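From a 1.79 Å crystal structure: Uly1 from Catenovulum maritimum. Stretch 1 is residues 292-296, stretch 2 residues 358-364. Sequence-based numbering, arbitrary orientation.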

# COMPACT_ATOMS: atom_id res chain seq x y z
N GLY A 292 11.24 4.18 -16.71
CA GLY A 292 11.11 5.56 -16.29
C GLY A 292 10.94 5.74 -14.80
O GLY A 292 10.83 4.77 -14.04
N MSE A 293 10.93 6.99 -14.37
CA MSE A 293 10.64 7.35 -12.99
C MSE A 293 9.96 8.72 -13.04
O MSE A 293 10.45 9.64 -13.70
CB MSE A 293 11.91 7.37 -12.14
CG MSE A 293 11.67 7.63 -10.68
SE MSE A 293 13.39 7.42 -9.72
CE MSE A 293 13.65 5.51 -9.86
N PHE A 294 8.84 8.86 -12.34
CA PHE A 294 7.97 10.01 -12.55
C PHE A 294 7.47 10.55 -11.21
O PHE A 294 7.37 9.82 -10.23
CB PHE A 294 6.78 9.62 -13.44
CG PHE A 294 7.19 8.96 -14.73
CD1 PHE A 294 7.45 9.71 -15.86
CD2 PHE A 294 7.35 7.57 -14.80
CE1 PHE A 294 7.85 9.10 -17.06
CE2 PHE A 294 7.74 6.96 -15.98
CZ PHE A 294 7.98 7.73 -17.11
N TYR A 295 7.13 11.85 -11.21
CA TYR A 295 6.70 12.51 -9.98
C TYR A 295 5.89 13.74 -10.34
O TYR A 295 6.23 14.46 -11.29
CB TYR A 295 7.91 12.90 -9.12
CG TYR A 295 7.66 13.95 -8.05
CD1 TYR A 295 7.07 13.62 -6.84
CD2 TYR A 295 8.10 15.26 -8.23
CE1 TYR A 295 6.89 14.56 -5.84
CE2 TYR A 295 7.90 16.23 -7.25
CZ TYR A 295 7.29 15.87 -6.06
OH TYR A 295 7.12 16.81 -5.08
N ALA A 296 4.82 13.98 -9.59
CA ALA A 296 4.05 15.20 -9.75
C ALA A 296 3.43 15.55 -8.40
O ALA A 296 3.27 14.68 -7.54
CB ALA A 296 2.97 15.07 -10.82
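Stretch 2, residues 358-364: DLHLIGQ

Two β-strands need not share a sheet to be tightly associated; when they face each other at roughly the distance of two side-chain layers, packing alone can join them. The pairing of residues 292-296 with residues 358-364 in Uly1 illustrates the principle. Residues 359-364 form an extended strand that continues later in the chain, preceded by Asp358 in loop or turn conformation. This strand runs nearly antiparallel to strand 292-296, with an angle of 154° between their N-to-C directions, and the two axes come no closer than 9.2 Å. Even at the nearest point of the backbone register, Met293 CA and Gly363 CA are 8.4 Å apart. Such a spacing is too wide for backbone pairing, and no hydrogen bond links the stretches; the 272 Å² of buried surface, summed over both sides, comes chiefly from apolar contact.

The alternation of side chains along an extended strand determines who takes part. Met293 and Tyr295 direct their CA-to-CB bonds toward the second strand, whereas that of Phe294 points away. Across the gap, Leu359 and Leu361 point toward the first strand, and Ile362 points away.

Met293, present as selenomethionine, has the most surface covered. Its t, t, m rotamer brings SE to 3.9 Å from Leu361 CB, while the terminal methyl reaches the backbone beyond: Met293 CE lies 4.0 Å from Gly363 CA and also 4.0 Å from Ile362 O. Here the absence of a side chain matters. An ideal CB on Gly363 would point toward the first strand and fall 2.8 Å from Met293 CE, a clash, so the glycine leaves room for the selenomethionine methyl.

Leu361 is the central element of the second strand, touching both inward-pointing residues of the first. Besides its contact with SE, it places CD2 4.1 Å from Tyr295 CB and 4.2 Å from Phe294 O, so that Phe294 meets this strand through its backbone rather than its ring. The chi2 of Leu361, 97°, lies between the usual wells.

Tyr295 completes the trio. Leu359 CD1 sits over one face of its ring, 3.7 Å from the centroid and only 12° off the ring normal, a well-centred CH-pi contact; the closest atom pair, Tyr295 CE1 to Leu359 CD1, is also at 3.7 Å. The hydroxyl at the far end of the ring is hydrogen-bonded elsewhere in the structure.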

# COMPACT_ATOMS: atom_id res chain seq x y z
N ASP A 358 12.63 18.86 0.46
CA ASP A 358 13.59 17.97 -0.19
C ASP A 358 12.85 16.81 -0.85
O ASP A 358 12.09 16.10 -0.20
CB ASP A 358 14.60 17.40 0.82
CG ASP A 358 15.16 18.45 1.75
OD1 ASP A 358 15.84 19.39 1.26
OD2 ASP A 358 14.93 18.34 2.98
N LEU A 359 13.11 16.61 -2.13
CA LEU A 359 12.47 15.55 -2.90
C LEU A 359 13.44 14.38 -3.01
O LEU A 359 14.60 14.56 -3.38
CB LEU A 359 12.09 16.06 -4.29
CG LEU A 359 11.76 15.00 -5.34
CD1 LEU A 359 10.47 14.30 -4.96
CD2 LEU A 359 11.67 15.62 -6.74
N HIS A 360 12.94 13.17 -2.72
CA HIS A 360 13.75 11.96 -2.72
C HIS A 360 12.99 10.83 -3.39
O HIS A 360 11.81 10.61 -3.08
CB HIS A 360 14.10 11.54 -1.28
CG HIS A 360 15.01 12.50 -0.59
ND1 HIS A 360 16.38 12.37 -0.62
CD2 HIS A 360 14.75 13.63 0.11
CE1 HIS A 360 16.93 13.38 0.04
NE2 HIS A 360 15.97 14.15 0.50
N LEU A 361 13.65 10.12 -4.31
CA LEU A 361 13.09 8.93 -4.95
C LEU A 361 14.14 7.84 -5.04
O LEU A 361 15.31 8.11 -5.33
CB LEU A 361 12.58 9.22 -6.37
CG LEU A 361 11.70 10.46 -6.53
CD1 LEU A 361 12.53 11.67 -7.01
CD2 LEU A 361 10.56 10.17 -7.49
N ILE A 362 13.72 6.60 -4.83
CA ILE A 362 14.62 5.46 -4.89
C ILE A 362 14.04 4.42 -5.84
O ILE A 362 12.84 4.37 -6.09
CB ILE A 362 14.88 4.84 -3.50
CG1 ILE A 362 13.58 4.31 -2.89
CG2 ILE A 362 15.54 5.86 -2.59
CD1 ILE A 362 13.82 3.47 -1.65
N GLY A 363 14.93 3.58 -6.37
CA GLY A 363 14.53 2.54 -7.30
C GLY A 363 15.52 1.39 -7.27
O GLY A 363 16.66 1.53 -6.83
N GLN A 364 15.05 0.25 -7.76
CA GLN A 364 15.90 -0.91 -8.00
C GLN A 364 15.80 -1.26 -9.48
O GLN A 364 14.71 -1.53 -9.99
CB GLN A 364 15.52 -2.11 -7.15
CG GLN A 364 16.51 -3.26 -7.34
CD GLN A 364 16.13 -4.52 -6.58
OE1 GLN A 364 15.34 -4.48 -5.64
NE2 GLN A 364 16.71 -5.64 -6.99